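Local coordinates for protein glycosyltransferase Gtf1 (Streptococcus pneumoniae, PDB 4PQG) that belongs to the GT-B glycosyltransferases, with two Rossmann-like domains and an extended beta-sheet domain, and holds uridine-5'-diphosphate in a pocket, at residues T48-A53 / V70-N75; L216-S221 / Q241-A246; K355-L360 / A467-L472. All coordinates share one frame; numbering follows the deposited sequence.

Interaction 1: residues T48-A53 / V70-N75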
# COMPACT_ATOMS: atom_id res chain seq x y z
N THR A 48 8.06 -5.53 7.44
CA THR A 48 9.48 -5.84 7.66
C THR A 48 10.45 -4.70 7.38
O THR A 48 11.64 -4.78 7.77
CB THR A 48 9.94 -7.09 6.87
OG1 THR A 48 9.69 -6.88 5.47
CG2 THR A 48 9.19 -8.35 7.34
N ASP A 49 9.97 -3.66 6.69
CA ASP A 49 10.79 -2.48 6.40
C ASP A 49 11.09 -1.68 7.65
O ASP A 49 10.29 -1.61 8.57
CB ASP A 49 10.09 -1.54 5.41
CG ASP A 49 10.17 -2.02 3.97
OD1 ASP A 49 10.78 -3.07 3.67
OD2 ASP A 49 9.59 -1.31 3.13
N MET A 50 12.26 -1.04 7.65
CA MET A 50 12.58 -0.04 8.66
C MET A 50 11.76 1.24 8.35
O MET A 50 11.92 1.85 7.30
CB MET A 50 14.09 0.22 8.66
CG MET A 50 14.54 1.36 9.58
SD MET A 50 14.26 0.92 11.31
CE MET A 50 15.43 -0.41 11.54
N ILE A 51 10.86 1.60 9.26
CA ILE A 51 9.98 2.77 9.12
C ILE A 51 10.21 3.67 10.33
O ILE A 51 9.79 3.31 11.44
CB ILE A 51 8.48 2.36 9.14
CG1 ILE A 51 8.15 1.23 8.15
CG2 ILE A 51 7.57 3.58 8.95
CD1 ILE A 51 8.33 1.59 6.69
N LEU A 52 10.84 4.82 10.10
CA LEU A 52 11.21 5.74 11.17
C LEU A 52 10.75 7.17 10.88
O LEU A 52 10.58 7.97 11.80
CB LEU A 52 12.73 5.71 11.41
CG LEU A 52 13.25 4.43 12.11
CD1 LEU A 52 14.77 4.42 12.23
CD2 LEU A 52 12.61 4.23 13.49
N ALA A 53 10.54 7.48 9.60
CA ALA A 53 10.11 8.82 9.19
C ALA A 53 8.76 9.16 9.81
O ALA A 53 8.46 10.33 10.09
CB ALA A 53 10.04 8.90 7.67
N VAL A 70 -1.37 -5.22 14.36
CA VAL A 70 -0.14 -4.74 13.72
C VAL A 70 1.12 -5.29 14.38
O VAL A 70 1.29 -5.17 15.59
CB VAL A 70 -0.09 -3.20 13.68
CG1 VAL A 70 1.26 -2.70 13.16
CG2 VAL A 70 -1.23 -2.67 12.83
N ILE A 71 2.00 -5.90 13.57
CA ILE A 71 3.36 -6.25 14.00
C ILE A 71 4.39 -5.52 13.12
O ILE A 71 4.31 -5.57 11.89
CB ILE A 71 3.63 -7.77 13.93
CG1 ILE A 71 2.82 -8.49 15.02
CG2 ILE A 71 5.11 -8.05 14.14
CD1 ILE A 71 2.84 -10.00 14.97
N TRP A 72 5.31 -4.81 13.76
CA TRP A 72 6.44 -4.21 13.08
C TRP A 72 7.64 -5.01 13.48
O TRP A 72 7.90 -5.19 14.68
CB TRP A 72 6.59 -2.73 13.43
CG TRP A 72 7.78 -2.06 12.76
CD1 TRP A 72 8.29 -2.28 11.48
CD2 TRP A 72 8.66 -1.03 13.33
NE1 TRP A 72 9.39 -1.49 11.24
CE2 TRP A 72 9.65 -0.71 12.30
CE3 TRP A 72 8.72 -0.37 14.55
CZ2 TRP A 72 10.65 0.23 12.51
CZ3 TRP A 72 9.72 0.59 14.74
CH2 TRP A 72 10.67 0.86 13.75
N LEU A 73 8.34 -5.55 12.49
CA LEU A 73 9.50 -6.42 12.74
C LEU A 73 10.44 -5.91 13.86
O LEU A 73 10.79 -6.67 14.78
CB LEU A 73 10.28 -6.64 11.43
CG LEU A 73 11.69 -7.26 11.49
CD1 LEU A 73 11.63 -8.72 11.94
CD2 LEU A 73 12.40 -7.14 10.14
N TYR A 74 10.84 -4.65 13.78
CA TYR A 74 11.90 -4.13 14.67
C TYR A 74 11.42 -3.90 16.11
O TYR A 74 12.18 -3.98 17.06
CB TYR A 74 12.53 -2.86 14.05
CG TYR A 74 13.23 -3.17 12.74
CD1 TYR A 74 14.57 -3.57 12.73
CD2 TYR A 74 12.54 -3.09 11.52
CE1 TYR A 74 15.22 -3.87 11.54
CE2 TYR A 74 13.17 -3.39 10.32
CZ TYR A 74 14.51 -3.79 10.35
OH TYR A 74 15.16 -4.12 9.20
N ASN A 75 10.13 -3.62 16.25
CA ASN A 75 9.46 -3.40 17.55
C ASN A 75 9.14 -4.72 18.29
O ASN A 75 9.04 -4.74 19.53
CB ASN A 75 8.14 -2.64 17.28
CG ASN A 75 7.24 -2.58 18.49
OD1 ASN A 75 6.22 -3.27 18.54
ND2 ASN A 75 7.63 -1.78 19.48

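Interaction 2: residues L216-S221 / Q241-A246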
# COMPACT_ATOMS: atom_id res chain seq x y z
N LEU A 216 7.54 -16.39 16.50
CA LEU A 216 6.08 -16.50 16.38
C LEU A 216 5.54 -17.81 16.95
O LEU A 216 4.35 -17.91 17.26
CB LEU A 216 5.60 -16.35 14.93
CG LEU A 216 5.99 -15.04 14.24
CD1 LEU A 216 5.66 -15.07 12.75
CD2 LEU A 216 5.35 -13.85 14.93
N ASN A 217 6.42 -18.81 17.05
CA ASN A 217 6.05 -20.13 17.56
C ASN A 217 4.87 -20.67 16.75
O ASN A 217 3.80 -20.97 17.29
CB ASN A 217 5.74 -20.07 19.07
CG ASN A 217 7.00 -19.89 19.91
OD1 ASN A 217 8.06 -20.41 19.56
ND2 ASN A 217 6.89 -19.16 21.01
N LEU A 218 5.08 -20.74 15.44
CA LEU A 218 4.02 -21.12 14.50
C LEU A 218 3.52 -22.54 14.77
O LEU A 218 4.32 -23.46 14.95
CB LEU A 218 4.53 -21.02 13.06
CG LEU A 218 4.78 -19.61 12.53
CD1 LEU A 218 5.40 -19.66 11.14
CD2 LEU A 218 3.49 -18.80 12.53
N ASN A 219 2.19 -22.71 14.81
CA ASN A 219 1.56 -24.02 14.96
C ASN A 219 1.06 -24.50 13.60
O ASN A 219 0.89 -23.70 12.68
CB ASN A 219 0.35 -23.97 15.91
CG ASN A 219 0.71 -23.49 17.32
OD1 ASN A 219 0.05 -22.60 17.87
ND2 ASN A 219 1.74 -24.08 17.91
N LYS A 220 0.81 -25.80 13.50
CA LYS A 220 0.28 -26.40 12.28
C LYS A 220 -1.05 -25.76 11.86
O LYS A 220 -1.33 -25.67 10.68
CB LYS A 220 0.14 -27.91 12.45
CG LYS A 220 0.14 -28.69 11.15
CD LYS A 220 -0.31 -30.13 11.37
CE LYS A 220 -0.92 -30.74 10.11
NZ LYS A 220 -2.16 -30.01 9.68
N SER A 221 -1.84 -25.29 12.82
CA SER A 221 -3.13 -24.67 12.50
C SER A 221 -3.03 -23.18 12.13
O SER A 221 -4.04 -22.55 11.83
CB SER A 221 -4.14 -24.88 13.64
OG SER A 221 -3.79 -24.12 14.79
N GLN A 241 6.86 -23.62 6.87
CA GLN A 241 6.56 -25.03 6.58
C GLN A 241 5.88 -25.77 7.73
O GLN A 241 5.11 -26.70 7.50
CB GLN A 241 7.81 -25.78 6.11
CG GLN A 241 8.39 -25.28 4.80
CD GLN A 241 7.34 -25.16 3.70
OE1 GLN A 241 6.87 -26.16 3.17
NE2 GLN A 241 6.97 -23.92 3.36
N THR A 242 6.15 -25.35 8.97
CA THR A 242 5.51 -25.97 10.14
C THR A 242 4.08 -25.49 10.31
O THR A 242 3.32 -26.11 11.05
CB THR A 242 6.31 -25.78 11.45
OG1 THR A 242 6.53 -24.38 11.70
CG2 THR A 242 7.65 -26.51 11.40
N ALA A 243 3.72 -24.39 9.65
CA ALA A 243 2.33 -23.93 9.61
C ALA A 243 1.75 -24.23 8.23
O ALA A 243 2.04 -25.27 7.64
CB ALA A 243 2.26 -22.43 9.92
N HIS A 244 0.90 -23.33 7.72
CA HIS A 244 0.51 -23.34 6.31
C HIS A 244 0.95 -22.06 5.68
O HIS A 244 1.01 -21.03 6.36
CB HIS A 244 -1.00 -23.50 6.15
CG HIS A 244 -1.55 -24.74 6.82
ND1 HIS A 244 -1.60 -25.94 6.21
CD2 HIS A 244 -2.07 -24.93 8.10
CE1 HIS A 244 -2.13 -26.86 7.05
NE2 HIS A 244 -2.43 -26.24 8.21
N LEU A 245 1.26 -22.11 4.39
CA LEU A 245 1.80 -20.99 3.66
C LEU A 245 0.93 -20.68 2.44
O LEU A 245 0.72 -21.54 1.58
CB LEU A 245 3.25 -21.27 3.22
CG LEU A 245 3.94 -20.21 2.37
CD1 LEU A 245 4.10 -18.91 3.14
CD2 LEU A 245 5.27 -20.70 1.83
N ALA A 246 0.42 -19.46 2.37
CA ALA A 246 -0.30 -18.97 1.20
C ALA A 246 0.46 -17.78 0.61
O ALA A 246 1.06 -17.00 1.36
CB ALA A 246 -1.73 -18.57 1.58

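Interaction 3: residues K355-L360 / A467-L472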
# COMPACT_ATOMS: atom_id res chain seq x y z
N LYS A 355 -13.73 20.25 -25.52
CA LYS A 355 -14.11 21.04 -26.69
C LYS A 355 -15.59 20.85 -27.02
O LYS A 355 -16.26 21.79 -27.42
CB LYS A 355 -13.26 20.66 -27.91
CG LYS A 355 -11.79 21.00 -27.78
CD LYS A 355 -10.96 20.23 -28.81
CE LYS A 355 -9.50 20.63 -28.77
NZ LYS A 355 -8.70 19.91 -29.82
N GLU A 356 -16.08 19.63 -26.85
CA GLU A 356 -17.45 19.27 -27.17
C GLU A 356 -18.37 19.45 -25.97
O GLU A 356 -19.56 19.77 -26.13
CB GLU A 356 -17.49 17.81 -27.64
CG GLU A 356 -18.71 17.42 -28.45
CD GLU A 356 -18.52 17.61 -29.94
OE1 GLU A 356 -17.71 18.47 -30.36
OE2 GLU A 356 -19.18 16.88 -30.72
N LEU A 357 -17.84 19.24 -24.76
CA LEU A 357 -18.61 19.37 -23.52
C LEU A 357 -17.86 20.30 -22.58
O LEU A 357 -17.10 19.84 -21.73
CB LEU A 357 -18.82 18.01 -22.84
CG LEU A 357 -19.22 16.76 -23.64
CD1 LEU A 357 -19.05 15.50 -22.81
CD2 LEU A 357 -20.65 16.85 -24.17
N PRO A 358 -18.08 21.63 -22.73
CA PRO A 358 -17.30 22.61 -21.97
C PRO A 358 -17.54 22.54 -20.46
O PRO A 358 -16.83 23.18 -19.70
CB PRO A 358 -17.80 23.96 -22.52
CG PRO A 358 -19.16 23.67 -23.06
CD PRO A 358 -19.08 22.27 -23.61
N GLU A 359 -18.53 21.77 -20.05
CA GLU A 359 -18.88 21.63 -18.64
C GLU A 359 -18.05 20.54 -17.93
O GLU A 359 -18.00 20.49 -16.70
CB GLU A 359 -20.37 21.34 -18.51
CG GLU A 359 -21.08 22.03 -17.35
CD GLU A 359 -21.05 23.55 -17.46
OE1 GLU A 359 -21.01 24.09 -18.59
OE2 GLU A 359 -21.07 24.21 -16.41
N LEU A 360 -17.41 19.67 -18.72
CA LEU A 360 -16.57 18.59 -18.19
C LEU A 360 -15.59 19.02 -17.11
O LEU A 360 -14.88 20.01 -17.28
CB LEU A 360 -15.76 17.95 -19.32
CG LEU A 360 -16.40 16.81 -20.09
CD1 LEU A 360 -15.35 16.20 -21.01
CD2 LEU A 360 -16.99 15.77 -19.15
N ALA A 467 -13.77 10.48 -27.60
CA ALA A 467 -14.96 10.01 -28.32
C ALA A 467 -15.91 9.22 -27.43
O ALA A 467 -17.13 9.35 -27.54
CB ALA A 467 -14.55 9.16 -29.52
N LYS A 468 -15.35 8.40 -26.54
CA LYS A 468 -16.18 7.57 -25.67
C LYS A 468 -16.86 8.36 -24.56
O LYS A 468 -18.04 8.11 -24.24
CB LYS A 468 -15.38 6.38 -25.12
CG LYS A 468 -15.26 5.24 -26.12
CD LYS A 468 -16.64 4.82 -26.62
CE LYS A 468 -16.56 3.67 -27.59
NZ LYS A 468 -17.92 3.25 -27.99
N ILE A 469 -16.14 9.31 -23.97
CA ILE A 469 -16.71 10.20 -22.97
C ILE A 469 -17.88 10.95 -23.62
O ILE A 469 -18.99 10.92 -23.09
CB ILE A 469 -15.67 11.22 -22.43
CG1 ILE A 469 -14.61 10.51 -21.56
CG2 ILE A 469 -16.36 12.32 -21.63
CD1 ILE A 469 -13.29 11.24 -21.46
N CYS A 470 -17.61 11.59 -24.76
CA CYS A 470 -18.63 12.35 -25.49
C CYS A 470 -19.86 11.50 -25.83
O CYS A 470 -20.98 11.94 -25.61
CB CYS A 470 -18.03 12.97 -26.76
SG CYS A 470 -16.94 14.36 -26.40
N GLN A 471 -19.63 10.28 -26.31
CA GLN A 471 -20.71 9.33 -26.61
C GLN A 471 -21.61 8.98 -25.41
O GLN A 471 -22.83 8.83 -25.57
CB GLN A 471 -20.15 8.05 -27.23
CG GLN A 471 -21.22 7.05 -27.64
CD GLN A 471 -20.63 5.75 -28.16
OE1 GLN A 471 -19.41 5.61 -28.27
NE2 GLN A 471 -21.50 4.80 -28.48
N LEU A 472 -21.01 8.86 -24.22
CA LEU A 472 -21.77 8.50 -23.01
C LEU A 472 -22.80 9.57 -22.69
O LEU A 472 -23.95 9.26 -22.35
CB LEU A 472 -20.82 8.31 -21.81
CG LEU A 472 -21.39 7.85 -20.46
CD1 LEU A 472 -20.30 7.10 -19.70
CD2 LEU A 472 -21.92 9.02 -19.63

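Interaction 1: residues T48-A53 / V70-N75
Trp72 NE1 donates a hydrogen bond to Asp49 O. The two atoms are 2.8 Å apart and the angle at the hydrogen is 160°. The acceptor lies close to the indole plane, and the donor lies in the plane of the carbonyl group. This polar link fixes the turn of the indole against the backbone of 48-53. The six-membered part of the same indole meets apolar atoms at its rim. Met50 SD lies at its edge, 3.9 Å from Trp72 CZ2. Leu52 CD2 lies at the edge too, 3.9 Å from Trp72 CH2.

Met50 touches a second ring, this time over its face. Its CE sits above the centre of the Tyr74 ring, 3.4 Å from the centroid and 12° off the normal, a CH-pi contact. The Met50 chain starts with CG anti to the backbone N (chi1 174°) and then bends at chi2 and chi3, and the second bend sets CE over Tyr74. The sulfur makes Met-aromatic contacts with both rings: edge-on to Trp72, face-on to Tyr74. Leu73 CD2 lies over the opposite face of Tyr74, toward the rim. It also packs against Thr48, 3.4 Å from Thr48 O.

The contact packs the loop after strand 42-47 against the end of the neighbouring strand 70-72, at the edge of the N-terminal Rossmann-like sheet. Segment 70-75 carries this edge strand and the residues that follow it.

Further out, Tyr74 OH is hydrogen-bonded to Glu192 and Lys205, and Lys205 NZ also binds Thr48 O. Leu73 touches Phe208, Val209 and Phe212 of helix 205-215. Met50 and Leu52 continue onto Arg172 of strand 166-175, in the extended beta-sheet domain.

Interaction 2: residues L216-S221 / Q241-A246
Leu218 and Ala243 make the apolar part of this contact. Leu218 CB and Ala243 CB meet at 4.1 Å. Leu218 leaves its backbone toward 241-246. Beyond the contact, the Leu218 side chain reaches Val224 and Tyr12, on two strands of the sheet. Thr242 OG1 stands beside Leu218 CB at 4.1 Å.

Backbone contacts of the CA-H...O kind come next, and they run in both directions. Lys220 CA approaches Thr242 O at 3.3 Å, with an angle of 142° at the hydrogen. In return, Ala243 CA approaches Asn219 O at 3.4 Å. Asn219 O also lies 3.3 Å from Ala243 CB. The two backbones come close here: the CA atoms of Lys220 and Ala243 are 4.2 Å apart. No conventional hydrogen bond joins the two segments.

The third group is polar side chains. Lys220 and His244 cross at a slant. Lys220 NZ is 4.1 Å from His244 NE2, near but not bonded. If the imidazole were protonated, the ammonium group would probably disfavour that charge. The backbone of His244 is hydrogen-bonded to the backbones of Asp222 and Val224.

The contact sits at the surface, where two connections enter adjacent parallel strands. Segment 216-221 lies between helix 205-215 and strand 223-226. Segment 241-246 holds the turn after helix 233-240 and the start of strand 244-248. Strand 223-226, helix 233-240 and strand 244-248 form a beta-alpha-beta unit of the Rossmann-like sheet.

Interaction 3: residues K355-L360 / A467-L472
Cys470 and Glu356 face each other: both side chains leave the backbone toward the other segment. Cys470 SG lies against the aliphatic base of Glu356, 3.7 Å from Glu356 CB and 4.1 Å from Glu356 CG. Glu356 CG is anti to the backbone N (chi1 -160°), which sets it beside the sulfur. A bend at chi2 then places CD. The carboxylate goes on to a weak hydrogen bond from Gln474.

Leu357 also points toward the helix. Its CD1 is 4.2 Å from Cys470 CA, so this methyl rests against the helix backbone. Leu357 CG comes within 4.3 Å of Cys470 SG.

The helix is 458-474 and the loop lies between helix 343-353 and strand 361-365. Both belong to the C-terminal Rossmann-like domain of the GT-B fold. A type I beta turn from Leu357 to Leu360 presents both leucines to the helix.

Leu360 and Ile469 cross obliquely. The methyl Leu360 CD1 meets the branch methyl Ile469 CG2 at 4.1 Å. Ile469 CG2 also lies 4.3 Å from Leu357 CD1. Ala353 of helix 343-353 touches both Leu360 and Cys470.

In the fold
The three contacts follow one another in series along the chain. Interactions 1 and 2 reach the same seven-stranded parallel sheet. Their centres are about 22 Å apart and their nearest atoms about 5 Å. Interaction 1 involves one of its two outermost strands, 70-72, and interaction 2 lies where the chain enters the inner strands 223-226 and 244-248. Helix 205-215 relates them: it packs on 70-75 and leads into 216-221. Interaction 3 belongs to the other Rossmann-like domain, across the chain's centre from both. Its centre is about 47 Å from that of interaction 1 and about 55 Å from that of interaction 2. None of the contacts bridges the two Rossmann-like domains.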